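Local coordinates for protein putative ferredoxin (Hydrogenobacter thermophilus, PDB 7M1O) that binds a [4Fe-4S] cluster through four cysteines and, as a ferredoxin, probably serves as a small one-electron carrier, at residues 5-10 and 65-70. Sequence-based numbering, arbitrary orientation.
Sequences TMVDPD and GSIITE. With SF4 (iron/sulfur cluster), chain C.
The flat groups here are peptide planes and the carboxylate of Asp8, whose OD1 takes the N-H of Asp10 from above its plane to close an Asx turn, while OD2 and the carbonyl of Gly65 share a water. Among the peptides, Met6 N donates a hydrogen bond to Ile68 O almost along the C=O axis at 2.8 Å; Ile68 N donates one back to Met6 O at 2.9 Å, from above the carbonyl plane. Asp8 N hydrogen-bonds Ser66 O at 2.8 Å, also above its plane, beyond the end of strand 5-7.

The first and last strands of this single-cluster ferredoxin, 3-7 and 67-71, pair antiparallel here, with 3-7 mid-sheet. On the face of Thr5, Val7, Ile67 and Thr69 lies the cluster: Ile67 CG1, anti to its carbonyl carbon (chi1 -55°), comes 3.7 Å from SF4 S3, and Val7 CG1 approaches the same sulfide. Ile67 CG2 turns instead to Thr5 OG1, 3.4 Å away. An alanine here would lack CG1, CG2 and CD1, probably thinning the apolar cover over S3 and loosening packing against Thr5. Thr5 OG1, anti to its backbone N, shares a hydrogen bond with Thr69 OG1 at 3.0 Å; Tyr26 OH pairs with the former, Thr59 OG1 with the latter. On the other face, Met6 CG takes the crowded position (chi1 67°) beside Ile68 CB, and the extended remainder carries CE to 3.6 Å from Ile68 CG1; Trp44 touches both side chains.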
ATOM      1  N   THR A   5       4.951  -3.560   3.099  1.00 18.02           N
ATOM      2  CA  THR A   5       4.280  -2.274   2.948  1.00 17.21           C
ATOM      3  C   THR A   5       3.005  -2.207   3.789  1.00 18.43           C
ATOM      4  O   THR A   5       2.396  -3.233   4.098  1.00 18.72           O
ATOM      5  CB  THR A   5       3.938  -1.998   1.462  1.00 16.19           C
ATOM      6  OG1 THR A   5       3.350  -0.698   1.325  1.00 16.70           O
ATOM      7  CG2 THR A   5       2.982  -3.054   0.915  1.00 15.46           C
ATOM      8  N   MET A   6       2.625  -0.991   4.173  1.00 20.30           N
ATOM      9  CA  MET A   6       1.392  -0.757   4.918  1.00 23.18           C
ATOM     10  C   MET A   6       0.783   0.575   4.498  1.00 23.35           C
ATOM     11  O   MET A   6       1.457   1.400   3.882  1.00 22.35           O
ATOM     12  CB  MET A   6       1.649  -0.765   6.432  1.00 27.29           C
ATOM     13  CG  MET A   6       2.514   0.387   6.959  1.00 34.65           C
ATOM     14  SD  MET A   6       2.290   0.652   8.733  1.00 39.04           S
ATOM     15  CE  MET A   6       3.579   1.840   9.093  1.00 40.35           C
ATOM     16  N   VAL A   7      -0.487   0.776   4.836  1.00 25.29           N
ATOM     17  CA  VAL A   7      -1.165   2.043   4.590  1.00 28.88           C
ATOM     18  C   VAL A   7      -1.564   2.683   5.913  1.00 27.36           C
ATOM     19  O   VAL A   7      -2.148   2.031   6.775  1.00 26.49           O
ATOM     20  CB  VAL A   7      -2.420   1.861   3.709  1.00 34.35           C
ATOM     21  CG1 VAL A   7      -3.175   3.179   3.556  1.00 35.67           C
ATOM     22  CG2 VAL A   7      -2.033   1.315   2.344  1.00 35.67           C
ATOM     23  N   ASP A   8      -1.234   3.960   6.065  1.00 27.11           N
ATOM     24  CA  ASP A   8      -1.643   4.731   7.229  1.00 28.61           C
ATOM     25  C   ASP A   8      -3.016   5.349   6.964  1.00 29.30           C
ATOM     26  O   ASP A   8      -3.112   6.355   6.262  1.00 28.27           O
ATOM     27  CB  ASP A   8      -0.613   5.818   7.542  1.00 30.85           C
ATOM     28  CG  ASP A   8      -0.845   6.476   8.887  1.00 33.59           C
ATOM     29  OD1 ASP A   8      -1.962   6.357   9.431  1.00 34.07           O
ATOM     30  OD2 ASP A   8       0.095   7.116   9.402  1.00 34.11           O
ATOM     31  N   PRO A   9      -4.085   4.757   7.526  1.00 31.95           N
ATOM     32  CA  PRO A   9      -5.429   5.242   7.197  1.00 33.76           C
ATOM     33  C   PRO A   9      -5.696   6.648   7.719  1.00 34.49           C
ATOM     34  O   PRO A   9      -6.602   7.326   7.235  1.00 35.70           O
ATOM     35  CB  PRO A   9      -6.341   4.226   7.884  1.00 34.12           C
ATOM     36  CG  PRO A   9      -5.550   3.756   9.049  1.00 33.55           C
ATOM     37  CD  PRO A   9      -4.122   3.725   8.579  1.00 32.55           C
ATOM     38  N   ASP A  10      -4.909   7.076   8.699  1.00 34.02           N
ATOM     39  CA  ASP A  10      -5.100   8.380   9.319  1.00 33.90           C
ATOM     40  C   ASP A  10      -4.846   9.523   8.339  1.00 31.60           C
ATOM     41  O   ASP A  10      -5.412  10.606   8.487  1.00 32.12           O
ATOM     42  CB  ASP A  10      -4.180   8.521  10.532  1.00 37.12           C
ATOM     43  CG  ASP A  10      -4.385   7.415  11.549  1.00 39.83           C
ATOM     44  OD1 ASP A  10      -5.533   6.943  11.697  1.00 38.86           O
ATOM     45  OD2 ASP A  10      -3.396   7.014  12.200  1.00 42.26           O
ATOM     46  N   GLY A  65       1.602  10.568   1.522  1.00 21.43           N
ATOM     47  CA  GLY A  65       2.678   9.882   2.215  1.00 20.50           C
ATOM     48  C   GLY A  65       2.130   8.855   3.191  1.00 20.14           C
ATOM     49  O   GLY A  65       2.717   8.612   4.248  1.00 18.93           O
ATOM     50  N   SER A  66       1.000   8.254   2.826  1.00 21.67           N
ATOM     51  CA  SER A  66       0.295   7.322   3.700  1.00 25.57           C
ATOM     52  C   SER A  66       0.856   5.912   3.594  1.00 26.82           C
ATOM     53  O   SER A  66       0.736   5.115   4.524  1.00 29.74           O
ATOM     54  CB  SER A  66      -1.197   7.302   3.364  1.00 29.14           C
ATOM     55  OG  SER A  66      -1.763   8.595   3.467  1.00 31.78           O
ATOM     56  N   ILE A  67       1.459   5.605   2.452  1.00 23.84           N
ATOM     57  CA  ILE A  67       2.019   4.283   2.223  1.00 22.90           C
ATOM     58  C   ILE A  67       3.435   4.211   2.773  1.00 21.78           C
ATOM     59  O   ILE A  67       4.332   4.925   2.320  1.00 20.45           O
ATOM     60  CB  ILE A  67       2.026   3.919   0.730  1.00 22.79           C
ATOM     61  CG1 ILE A  67       0.610   4.044   0.160  1.00 23.92           C
ATOM     62  CG2 ILE A  67       2.565   2.505   0.534  1.00 22.19           C
ATOM     63  CD1 ILE A  67       0.506   3.771  -1.319  1.00 23.15           C
ATOM     64  N   ILE A  68       3.617   3.344   3.762  1.00 22.32           N
ATOM     65  CA  ILE A  68       4.920   3.104   4.356  1.00 24.63           C
ATOM     66  C   ILE A  68       5.452   1.782   3.830  1.00 22.18           C
ATOM     67  O   ILE A  68       4.783   0.756   3.923  1.00 21.00           O
ATOM     68  CB  ILE A  68       4.847   3.075   5.892  1.00 29.98           C
ATOM     69  CG1 ILE A  68       4.011   4.252   6.409  1.00 36.97           C
ATOM     70  CG2 ILE A  68       6.245   3.092   6.496  1.00 29.56           C
ATOM     71  CD1 ILE A  68       4.443   5.608   5.889  1.00 39.27           C
ATOM     72  N   THR A  69       6.653   1.822   3.264  1.00 20.54           N
ATOM     73  CA  THR A  69       7.274   0.654   2.651  1.00 19.10           C
ATOM     74  C   THR A  69       8.710   0.551   3.142  1.00 19.77           C
ATOM     75  O   THR A  69       9.372   1.567   3.348  1.00 19.26           O
ATOM     76  CB  THR A  69       7.249   0.745   1.108  1.00 18.04           C
ATOM     77  OG1 THR A  69       5.892   0.741   0.648  1.00 17.49           O
ATOM     78  CG2 THR A  69       7.995  -0.417   0.470  1.00 18.03           C
ATOM     79  N   GLU A  70       9.193  -0.670   3.339  1.00 20.91           N
ATOM     80  CA  GLU A  70      10.567  -0.850   3.783  1.00 22.77           C
ATOM     81  C   GLU A  70      11.129  -2.221   3.432  1.00 24.11           C
ATOM     82  O   GLU A  70      10.390  -3.185   3.227  1.00 22.67           O
ATOM     83  CB  GLU A  70      10.671  -0.614   5.294  1.00 23.47           C
ATOM     84  CG  GLU A  70       9.673  -1.396   6.126  1.00 24.68           C
ATOM     85  CD  GLU A  70       9.760  -1.067   7.607  1.00 25.23           C
ATOM     86  OE1 GLU A  70      10.152   0.069   7.953  1.00 26.32           O
ATOM     87  OE2 GLU A  70       9.437  -1.947   8.428  1.00 25.30           O
TER
HETATM   88 FE1  SF4 C 101      -4.652   6.705   0.013  1.00 19.94          FE
HETATM   89 FE2  SF4 C 101      -2.076   7.133  -0.797  1.00 19.96          FE
HETATM   90 FE3  SF4 C 101      -4.136   7.506  -2.549  1.00 20.69          FE
HETATM   91 FE4  SF4 C 101      -3.480   4.976  -1.746  1.00 19.33          FE
HETATM   92  S1  SF4 C 101      -2.184   6.405  -2.956  1.00 18.50           S
HETATM   93  S2  SF4 C 101      -5.574   5.864  -1.897  1.00 20.24           S
HETATM   94  S3  SF4 C 101      -2.852   5.367   0.413  1.00 18.57           S
HETATM   95  S4  SF4 C 101      -3.737   8.686  -0.640  1.00 19.52           S
HETATM   96  O   HOH W   1       1.298   8.650   6.990  1.00 27.09           O